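Local structure of laminin subunit ALPHA-1 (2JD4) at residues S56-D70 with T73-L87. The protein is a basement membrane component whose LG4-5 domain pair carries cell surface anchorage sites and binds magnesium ions. The protein carries 4 engineered substitutions. Sequence-based numbering, arbitrary orientation.
With MG (magnesium ion), chain C.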
ATOM      1  N   SER A  56      -1.353  -8.263  -0.881  1.00 19.11           N
ATOM      2  CA  SER A  56      -1.496  -9.412  -1.761  1.00 20.76           C
ATOM      3  C   SER A  56      -0.190  -9.727  -2.490  1.00 19.41           C
ATOM      4  O   SER A  56       0.026 -10.863  -2.903  1.00 21.65           O
ATOM      5  CB  SER A  56      -2.619  -9.172  -2.779  1.00 19.88           C
ATOM      6  OG  SER A  56      -2.239  -8.193  -3.731  1.00 29.13           O
ATOM      7  N   SER A  57       0.688  -8.737  -2.640  1.00 17.63           N
ATOM      8  CA  SER A  57       1.944  -8.973  -3.353  1.00 17.09           C
ATOM      9  C   SER A  57       3.113  -8.104  -2.907  1.00 17.16           C
ATOM     10  O   SER A  57       2.921  -7.001  -2.378  1.00 15.82           O
ATOM     11  CB  SER A  57       1.735  -8.757  -4.852  1.00 18.53           C
ATOM     12  OG  SER A  57       1.521  -7.380  -5.128  1.00 20.61           O
ATOM     13  N   GLY A  58       4.327  -8.599  -3.158  1.00 15.33           N
ATOM     14  CA  GLY A  58       5.530  -7.863  -2.803  1.00 15.21           C
ATOM     15  C   GLY A  58       6.780  -8.719  -2.645  1.00 16.37           C
ATOM     16  O   GLY A  58       6.692  -9.926  -2.392  1.00 14.75           O
ATOM     17  N   LEU A  59       7.947  -8.093  -2.795  1.00 14.13           N
ATOM     18  CA  LEU A  59       9.227  -8.791  -2.650  1.00 15.81           C
ATOM     19  C   LEU A  59       9.655  -8.742  -1.180  1.00 17.19           C
ATOM     20  O   LEU A  59       9.690  -7.671  -0.582  1.00 14.22           O
ATOM     21  CB  LEU A  59      10.291  -8.136  -3.548  1.00 14.49           C
ATOM     22  CG  LEU A  59      11.688  -8.775  -3.570  1.00 24.12           C
ATOM     23  CD1 LEU A  59      12.377  -8.500  -4.903  1.00 19.10           C
ATOM     24  CD2 LEU A  59      12.522  -8.234  -2.412  1.00 20.25           C
ATOM     25  N   ILE A  60       9.975  -9.901  -0.605  1.00 15.46           N
ATOM     26  CA  ILE A  60      10.370  -9.977   0.801  1.00 15.42           C
ATOM     27  C   ILE A  60      11.895  -9.953   0.983  1.00 19.52           C
ATOM     28  O   ILE A  60      12.402  -9.238   1.856  1.00 17.49           O
ATOM     29  CB  ILE A  60       9.743 -11.217   1.462  1.00 16.78           C
ATOM     30  CG1 ILE A  60       8.213 -11.139   1.329  1.00 19.41           C
ATOM     31  CG2 ILE A  60      10.171 -11.300   2.927  1.00 16.43           C
ATOM     32  CD1 ILE A  60       7.456 -12.425   1.690  1.00 14.04           C
ATOM     33  N   TYR A  61      12.628 -10.735   0.184  1.00 17.44           N
ATOM     34  CA  TYR A  61      14.096 -10.690   0.220  1.00 16.63           C
ATOM     35  C   TYR A  61      14.691 -11.110  -1.117  1.00 19.64           C
ATOM     36  O   TYR A  61      14.065 -11.853  -1.884  1.00 16.61           O
ATOM     37  CB  TYR A  61      14.689 -11.531   1.371  1.00 16.07           C
ATOM     38  CG  TYR A  61      14.806 -13.027   1.163  1.00 19.07           C
ATOM     39  CD1 TYR A  61      15.704 -13.563   0.238  1.00 22.19           C
ATOM     40  CD2 TYR A  61      14.061 -13.911   1.939  1.00 18.82           C
ATOM     41  CE1 TYR A  61      15.856 -14.940   0.099  1.00 20.39           C
ATOM     42  CE2 TYR A  61      14.204 -15.291   1.804  1.00 22.12           C
ATOM     43  CZ  TYR A  61      15.106 -15.795   0.881  1.00 19.43           C
ATOM     44  OH  TYR A  61      15.255 -17.158   0.751  1.00 21.61           O
ATOM     45  N   TYR A  62      15.901 -10.627  -1.385  1.00 16.15           N
ATOM     46  CA  TYR A  62      16.600 -10.914  -2.630  1.00 20.32           C
ATOM     47  C   TYR A  62      18.122 -10.883  -2.454  1.00 22.07           C
ATOM     48  O   TYR A  62      18.659 -10.033  -1.739  1.00 21.87           O
ATOM     49  CB  TYR A  62      16.176  -9.874  -3.673  1.00 17.30           C
ATOM     50  CG  TYR A  62      16.918  -9.897  -4.989  1.00 23.63           C
ATOM     51  CD1 TYR A  62      16.585 -10.812  -5.992  1.00 21.68           C
ATOM     52  CD2 TYR A  62      17.926  -8.973  -5.251  1.00 24.45           C
ATOM     53  CE1 TYR A  62      17.238 -10.796  -7.218  1.00 20.43           C
ATOM     54  CE2 TYR A  62      18.588  -8.951  -6.475  1.00 23.79           C
ATOM     55  CZ  TYR A  62      18.239  -9.862  -7.453  1.00 21.36           C
ATOM     56  OH  TYR A  62      18.888  -9.835  -8.664  1.00 25.63           O
ATOM     57  N   VAL A  63      18.801 -11.831  -3.098  1.00 19.27           N
ATOM     58  CA  VAL A  63      20.264 -11.911  -3.097  1.00 19.11           C
ATOM     59  C   VAL A  63      20.641 -12.322  -4.514  1.00 22.58           C
ATOM     60  O   VAL A  63      19.918 -13.091  -5.151  1.00 20.68           O
ATOM     61  CB  VAL A  63      20.823 -12.962  -2.100  1.00 21.60           C
ATOM     62  CG1 VAL A  63      20.606 -12.494  -0.673  1.00 22.50           C
ATOM     63  CG2 VAL A  63      20.174 -14.314  -2.335  1.00 24.93           C
ATOM     64  N   ALA A  64      21.752 -11.803  -5.024  1.00 21.48           N
ATOM     65  CA  ALA A  64      22.140 -12.141  -6.385  1.00 21.78           C
ATOM     66  C   ALA A  64      23.584 -11.834  -6.712  1.00 24.67           C
ATOM     67  O   ALA A  64      24.242 -11.022  -6.050  1.00 24.70           O
ATOM     68  CB  ALA A  64      21.236 -11.415  -7.372  1.00 26.39           C
ATOM     69  N   HIS A  65      24.068 -12.491  -7.760  1.00 23.45           N
ATOM     70  CA  HIS A  65      25.423 -12.294  -8.221  1.00 24.54           C
ATOM     71  C   HIS A  65      25.440 -10.913  -8.857  1.00 26.48           C
ATOM     72  O   HIS A  65      24.386 -10.365  -9.204  1.00 23.63           O
ATOM     73  CB  HIS A  65      25.774 -13.375  -9.249  1.00 30.93           C
ATOM     74  CG  HIS A  65      27.200 -13.347  -9.697  1.00 35.10           C
ATOM     75  ND1 HIS A  65      27.693 -12.386 -10.553  1.00 39.42           N
ATOM     76  CD2 HIS A  65      28.244 -14.152  -9.391  1.00 39.99           C
ATOM     77  CE1 HIS A  65      28.981 -12.599 -10.754  1.00 42.37           C
ATOM     78  NE2 HIS A  65      29.341 -13.664 -10.060  1.00 41.84           N
ATOM     79  N   GLN A  66      26.628 -10.339  -8.991  1.00 27.06           N
ATOM     80  CA  GLN A  66      26.761  -9.025  -9.600  1.00 30.53           C
ATOM     81  C   GLN A  66      26.189  -9.031 -11.021  1.00 29.53           C
ATOM     82  O   GLN A  66      25.583  -8.051 -11.448  1.00 29.54           O
ATOM     83  CB  GLN A  66      28.235  -8.609  -9.641  1.00 36.96           C
ATOM     84  CG  GLN A  66      28.488  -7.244 -10.270  1.00 43.08           C
ATOM     85  CD  GLN A  66      27.968  -6.091  -9.428  1.00 51.05           C
ATOM     86  OE1 GLN A  66      28.130  -4.925  -9.791  1.00 54.31           O
ATOM     87  NE2 GLN A  66      27.341  -6.411  -8.298  1.00 51.99           N
ATOM     88  N   ASN A  67      26.382 -10.128 -11.752  1.00 30.59           N
ATOM     89  CA  ASN A  67      25.870 -10.216 -13.120  1.00 32.25           C
ATOM     90  C   ASN A  67      24.456 -10.777 -13.158  1.00 34.24           C
ATOM     91  O   ASN A  67      23.866 -10.920 -14.231  1.00 33.04           O
ATOM     92  CB  ASN A  67      26.788 -11.065 -14.018  1.00 36.08           C
ATOM     93  CG  ASN A  67      26.903 -12.512 -13.561  1.00 40.72           C
ATOM     94  OD1 ASN A  67      25.915 -13.148 -13.199  1.00 40.79           O
ATOM     95  ND2 ASN A  67      28.118 -13.047 -13.604  1.00 41.89           N
ATOM     96  N   GLN A  68      23.927 -11.088 -11.975  1.00 32.53           N
ATOM     97  CA  GLN A  68      22.574 -11.613 -11.822  1.00 31.88           C
ATOM     98  C   GLN A  68      22.309 -12.990 -12.422  1.00 33.19           C
ATOM     99  O   GLN A  68      21.154 -13.378 -12.585  1.00 33.59           O
ATOM    100  CB  GLN A  68      21.557 -10.610 -12.377  1.00 28.43           C
ATOM    101  CG  GLN A  68      21.458  -9.327 -11.559  1.00 26.84           C
ATOM    102  CD  GLN A  68      20.209  -8.530 -11.874  1.00 21.14           C
ATOM    103  OE1 GLN A  68      19.110  -9.070 -11.874  1.00 30.11           O
ATOM    104  NE2 GLN A  68      20.370  -7.238 -12.135  1.00 23.33           N
ATOM    105  N   MET A  69      23.369 -13.731 -12.735  1.00 32.93           N
ATOM    106  CA  MET A  69      23.223 -15.069 -13.301  1.00 32.47           C
ATOM    107  C   MET A  69      22.849 -16.064 -12.208  1.00 29.84           C
ATOM    108  O   MET A  69      22.335 -17.146 -12.489  1.00 26.71           O
ATOM    109  CB  MET A  69      24.524 -15.493 -13.991  1.00 39.35           C
ATOM    110  CG  MET A  69      24.375 -15.744 -15.486  1.00 49.46           C
ATOM    111  SD  MET A  69      23.444 -14.454 -16.347  1.00 59.91           S
ATOM    112  CE  MET A  69      24.718 -13.189 -16.578  1.00 57.33           C
ATOM    113  N   ASP A  70      23.125 -15.688 -10.960  1.00 25.45           N
ATOM    114  CA  ASP A  70      22.793 -16.497  -9.790  1.00 24.76           C
ATOM    115  C   ASP A  70      21.898 -15.615  -8.920  1.00 22.50           C
ATOM    116  O   ASP A  70      22.139 -14.413  -8.818  1.00 22.82           O
ATOM    117  CB  ASP A  70      24.049 -16.853  -8.983  1.00 26.87           C
ATOM    118  CG  ASP A  70      24.885 -17.941  -9.631  1.00 30.62           C
ATOM    119  OD1 ASP A  70      25.233 -17.790 -10.820  1.00 27.73           O
ATOM    120  OD2 ASP A  70      25.195 -18.939  -8.937  1.00 24.35           O
ATOM    121  N   THR A  73      15.276 -15.552  -4.194  1.00 19.27           N
ATOM    122  CA  THR A  73      14.285 -14.572  -3.765  1.00 17.61           C
ATOM    123  C   THR A  73      13.031 -15.206  -3.164  1.00 18.28           C
ATOM    124  O   THR A  73      12.717 -16.374  -3.422  1.00 17.01           O
ATOM    125  CB  THR A  73      13.870 -13.664  -4.956  1.00 20.32           C
ATOM    126  OG1 THR A  73      12.928 -12.679  -4.518  1.00 18.92           O
ATOM    127  CG2 THR A  73      13.242 -14.496  -6.069  1.00 19.38           C
ATOM    128  N   LEU A  74      12.345 -14.432  -2.325  1.00 15.67           N
ATOM    129  CA  LEU A  74      11.098 -14.845  -1.691  1.00 16.31           C
ATOM    130  C   LEU A  74      10.128 -13.706  -1.986  1.00 19.31           C
ATOM    131  O   LEU A  74      10.372 -12.555  -1.605  1.00 18.68           O
ATOM    132  CB  LEU A  74      11.261 -15.009  -0.174  1.00 16.44           C
ATOM    133  CG  LEU A  74       9.961 -15.305   0.595  1.00 15.07           C
ATOM    134  CD1 LEU A  74       9.445 -16.689   0.220  1.00 19.89           C
ATOM    135  CD2 LEU A  74      10.190 -15.227   2.097  1.00 13.48           C
ATOM    136  N   GLN A  75       9.041 -14.026  -2.682  1.00 19.91           N
ATOM    137  CA  GLN A  75       8.038 -13.031  -3.060  1.00 17.08           C
ATOM    138  C   GLN A  75       6.638 -13.485  -2.683  1.00 18.70           C
ATOM    139  O   GLN A  75       6.365 -14.683  -2.592  1.00 20.36           O
ATOM    140  CB  GLN A  75       8.088 -12.790  -4.575  1.00 18.49           C
ATOM    141  CG  GLN A  75       9.408 -12.251  -5.093  1.00 16.59           C
ATOM    142  CD  GLN A  75       9.605 -12.516  -6.583  1.00 22.77           C
ATOM    143  OE1 GLN A  75       9.593 -13.664  -7.018  1.00 22.23           O
ATOM    144  NE2 GLN A  75       9.789 -11.456  -7.364  1.00 20.43           N
ATOM    145  N   LEU A  76       5.753 -12.521  -2.451  1.00 21.14           N
ATOM    146  CA  LEU A  76       4.368 -12.821  -2.124  1.00 18.48           C
ATOM    147  C   LEU A  76       3.572 -12.500  -3.383  1.00 20.26           C
ATOM    148  O   LEU A  76       3.829 -11.490  -4.037  1.00 19.81           O
ATOM    149  CB  LEU A  76       3.868 -11.940  -0.982  1.00 18.43           C
ATOM    150  CG  LEU A  76       2.463 -12.287  -0.479  1.00 19.63           C
ATOM    151  CD1 LEU A  76       2.526 -13.591   0.329  1.00 17.40           C
ATOM    152  CD2 LEU A  76       1.924 -11.151   0.390  1.00 23.07           C
ATOM    153  N   GLN A  77       2.618 -13.361  -3.722  1.00 19.48           N
ATOM    154  CA  GLN A  77       1.787 -13.155  -4.905  1.00 22.47           C
ATOM    155  C   GLN A  77       0.404 -13.738  -4.660  1.00 23.25           C
ATOM    156  O   GLN A  77       0.263 -14.903  -4.273  1.00 23.51           O
ATOM    157  CB  GLN A  77       2.419 -13.818  -6.128  1.00 23.99           C
ATOM    158  CG  GLN A  77       1.585 -13.674  -7.395  1.00 29.44           C
ATOM    159  CD  GLN A  77       2.218 -14.353  -8.595  1.00 35.75           C
ATOM    160  OE1 GLN A  77       3.152 -13.831  -9.199  1.00 35.13           O
ATOM    161  NE2 GLN A  77       1.714 -15.533  -8.937  1.00 41.31           N
ATOM    162  N   GLU A  78      -0.618 -12.917  -4.882  1.00 23.15           N
ATOM    163  CA  GLU A  78      -1.995 -13.335  -4.656  1.00 24.24           C
ATOM    164  C   GLU A  78      -2.143 -13.855  -3.233  1.00 22.48           C
ATOM    165  O   GLU A  78      -2.862 -14.820  -2.979  1.00 21.62           O
ATOM    166  CB  GLU A  78      -2.410 -14.411  -5.669  1.00 28.94           C
ATOM    167  CG  GLU A  78      -2.381 -13.928  -7.122  1.00 37.22           C
ATOM    168  CD  GLU A  78      -2.825 -14.998  -8.115  1.00 43.47           C
ATOM    169  OE1 GLU A  78      -2.237 -16.100  -8.118  1.00 47.31           O
ATOM    170  OE2 GLU A  78      -3.760 -14.730  -8.899  1.00 46.00           O
ATOM    171  N   GLY A  79      -1.439 -13.211  -2.306  1.00 22.98           N
ATOM    172  CA  GLY A  79      -1.519 -13.593  -0.909  1.00 20.60           C
ATOM    173  C   GLY A  79      -0.735 -14.824  -0.496  1.00 23.18           C
ATOM    174  O   GLY A  79      -0.781 -15.205   0.674  1.00 25.63           O
ATOM    175  N   ARG A  80      -0.012 -15.443  -1.429  1.00 22.52           N
ATOM    176  CA  ARG A  80       0.764 -16.645  -1.115  1.00 23.67           C
ATOM    177  C   ARG A  80       2.257 -16.530  -1.425  1.00 20.77           C
ATOM    178  O   ARG A  80       2.672 -15.752  -2.285  1.00 18.03           O
ATOM    179  CB  ARG A  80       0.166 -17.856  -1.839  1.00 26.84           C
ATOM    180  CG  ARG A  80      -1.230 -18.223  -1.344  1.00 32.93           C
ATOM    181  CD  ARG A  80      -1.692 -19.573  -1.885  1.00 36.93           C
ATOM    182  NE  ARG A  80      -2.883 -20.058  -1.187  1.00 42.66           N
ATOM    183  CZ  ARG A  80      -4.091 -19.505  -1.277  1.00 43.45           C
ATOM    184  NH1 ARG A  80      -4.285 -18.440  -2.043  1.00 46.54           N
ATOM    185  NH2 ARG A  80      -5.105 -20.009  -0.589  1.00 44.02           N
ATOM    186  N   LEU A  81       3.053 -17.342  -0.730  1.00 21.30           N
ATOM    187  CA  LEU A  81       4.508 -17.332  -0.866  1.00 18.98           C
ATOM    188  C   LEU A  81       5.129 -18.199  -1.958  1.00 20.24           C
ATOM    189  O   LEU A  81       4.707 -19.336  -2.188  1.00 22.38           O
ATOM    190  CB  LEU A  81       5.138 -17.704   0.480  1.00 18.92           C
ATOM    191  CG  LEU A  81       4.828 -16.761   1.646  1.00 20.98           C
ATOM    192  CD1 LEU A  81       5.356 -17.346   2.960  1.00 24.44           C
ATOM    193  CD2 LEU A  81       5.456 -15.406   1.366  1.00 20.59           C
ATOM    194  N   HIS A  82       6.154 -17.645  -2.607  1.00 19.62           N
ATOM    195  CA  HIS A  82       6.908 -18.317  -3.668  1.00 24.18           C
ATOM    196  C   HIS A  82       8.408 -18.109  -3.422  1.00 23.50           C
ATOM    197  O   HIS A  82       8.865 -16.975  -3.282  1.00 21.46           O
ATOM    198  CB  HIS A  82       6.532 -17.738  -5.039  1.00 25.23           C
ATOM    199  CG  HIS A  82       5.081 -17.878  -5.373  1.00 30.11           C
ATOM    200  ND1 HIS A  82       4.550 -19.026  -5.921  1.00 32.50           N
ATOM    201  CD2 HIS A  82       4.041 -17.027  -5.204  1.00 32.01           C
ATOM    202  CE1 HIS A  82       3.246 -18.877  -6.076  1.00 34.79           C
ATOM    203  NE2 HIS A  82       2.911 -17.672  -5.647  1.00 33.87           N
ATOM    204  N   PHE A  83       9.156 -19.210  -3.372  1.00 21.12           N
ATOM    205  CA  PHE A  83      10.603 -19.197  -3.142  1.00 20.12           C
ATOM    206  C   PHE A  83      11.300 -19.770  -4.372  1.00 21.65           C
ATOM    207  O   PHE A  83      11.008 -20.895  -4.779  1.00 20.66           O
ATOM    208  CB  PHE A  83      10.928 -20.054  -1.898  1.00 18.40           C
ATOM    209  CG  PHE A  83      12.397 -20.370  -1.711  1.00 17.58           C
ATOM    210  CD1 PHE A  83      13.370 -19.377  -1.809  1.00 16.33           C
ATOM    211  CD2 PHE A  83      12.800 -21.665  -1.375  1.00 16.13           C
ATOM    212  CE1 PHE A  83      14.731 -19.668  -1.571  1.00 19.31           C
ATOM    213  CE2 PHE A  83      14.146 -21.963  -1.137  1.00 16.12           C
ATOM    214  CZ  PHE A  83      15.115 -20.965  -1.234  1.00 16.43           C
ATOM    215  N   MET A  84      12.209 -19.005  -4.969  1.00 21.65           N
ATOM    216  CA  MET A  84      12.928 -19.499  -6.142  1.00 23.30           C
ATOM    217  C   MET A  84      14.372 -19.010  -6.208  1.00 22.97           C
ATOM    218  O   MET A  84      14.718 -17.939  -5.694  1.00 19.08           O
ATOM    219  CB  MET A  84      12.189 -19.107  -7.430  1.00 25.13           C
ATOM    220  CG  MET A  84      12.327 -17.651  -7.843  1.00 28.60           C
ATOM    221  SD  MET A  84      11.532 -17.329  -9.452  1.00 33.35           S
ATOM    222  CE  MET A  84       9.808 -17.255  -8.967  1.00 36.38           C
ATOM    223  N   PHE A  85      15.216 -19.807  -6.850  1.00 20.69           N
ATOM    224  CA  PHE A  85      16.630 -19.475  -6.999  1.00 22.54           C
ATOM    225  C   PHE A  85      17.184 -20.137  -8.256  1.00 24.43           C
ATOM    226  O   PHE A  85      16.586 -21.071  -8.786  1.00 23.03           O
ATOM    227  CB  PHE A  85      17.417 -19.948  -5.767  1.00 21.70           C
ATOM    228  CG  PHE A  85      17.278 -21.422  -5.485  1.00 21.22           C
ATOM    229  CD1 PHE A  85      18.096 -22.351  -6.122  1.00 22.50           C
ATOM    230  CD2 PHE A  85      16.311 -21.881  -4.598  1.00 22.09           C
ATOM    231  CE1 PHE A  85      17.949 -23.726  -5.877  1.00 20.19           C
ATOM    232  CE2 PHE A  85      16.157 -23.249  -4.347  1.00 20.34           C
ATOM    233  CZ  PHE A  85      16.978 -24.170  -4.991  1.00 21.93           C
ATOM    234  N   ASP A  86      18.321 -19.638  -8.727  1.00 24.72           N
ATOM    235  CA  ASP A  86      18.983 -20.180  -9.914  1.00 25.51           C
ATOM    236  C   ASP A  86      20.465 -20.249  -9.570  1.00 25.17           C
ATOM    237  O   ASP A  86      21.073 -19.230  -9.235  1.00 27.03           O
ATOM    238  CB  ASP A  86      18.786 -19.249 -11.115  1.00 26.39           C
ATOM    239  CG  ASP A  86      19.129 -19.914 -12.447  1.00 29.04           C
ATOM    240  OD1 ASP A  86      20.094 -20.705 -12.500  1.00 24.96           O
ATOM    241  OD2 ASP A  86      18.438 -19.625 -13.449  1.00 25.57           O
ATOM    242  N   LEU A  87      21.042 -21.443  -9.652  1.00 24.26           N
ATOM    243  CA  LEU A  87      22.452 -21.634  -9.336  1.00 26.76           C
ATOM    244  C   LEU A  87      23.373 -21.341 -10.521  1.00 29.84           C
ATOM    245  O   LEU A  87      24.588 -21.528 -10.431  1.00 30.68           O
ATOM    246  CB  LEU A  87      22.687 -23.065  -8.848  1.00 26.65           C
ATOM    247  CG  LEU A  87      21.759 -23.577  -7.741  1.00 23.43           C
ATOM    248  CD1 LEU A  87      22.169 -24.990  -7.353  1.00 26.47           C
ATOM    249  CD2 LEU A  87      21.831 -22.659  -6.517  1.00 25.88           C
TER
HETATM  250 MG    MG C4061      26.450 -20.778  -9.347  1.00 30.82          MG
HETATM  251  O   HOH W   1      27.027 -19.650 -11.316  1.00 31.57           O
HETATM  252  O   HOH W   2      27.492 -22.679  -9.923  1.00 27.12           O
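The ring of Y61 lies against L74 at a classic beta bulge, where two residues, I60 and Y61, stand opposite the single residue L74 on the antiparallel neighbour. I60 N donates to L74 O at 2.9 Å, whereas the bond from Y61 N to the same oxygen is weak. Returning the bond, L74 N reaches Y61 O, which also accepts from T73 OG1 at 3.0 Å; threonine suits this place because its hydroxyl adds a second grip on that carbonyl.

From CB, the Y61 side chain starts between its own N and carbonyl carbon (chi1 81°), which swings the ring over the partner strand. L74 CB sits over one face, 3.9 Å from the ring centroid (CH-pi), nearest CD2 and CE2; CE1 passes near T73 CA, and OH meets F83 CE1 at 3.5 Å. Tyrosine suits because its flat ring lies on L74 and carries the hydroxyl to T110 OG1 on strand 106-113. I60 CD1 touches L74 CD2 (3.9 Å) and, across the adjacent strand, L81 CD2 (3.6 Å), within an isoleucine's length. At the far end D70 OD2 and L87 O bind magnesium, each at 2.3 Å; T137 O, D139 OD2 and two waters complete six ligands. Aspartate's other oxygen, OD1, accepts from one of those waters.

Strand 58-64 runs between 71-77 and 143-146 in one sheet of the laminin G sandwich, with L81 and F83 packing onto strand 116-121 of the other sheet.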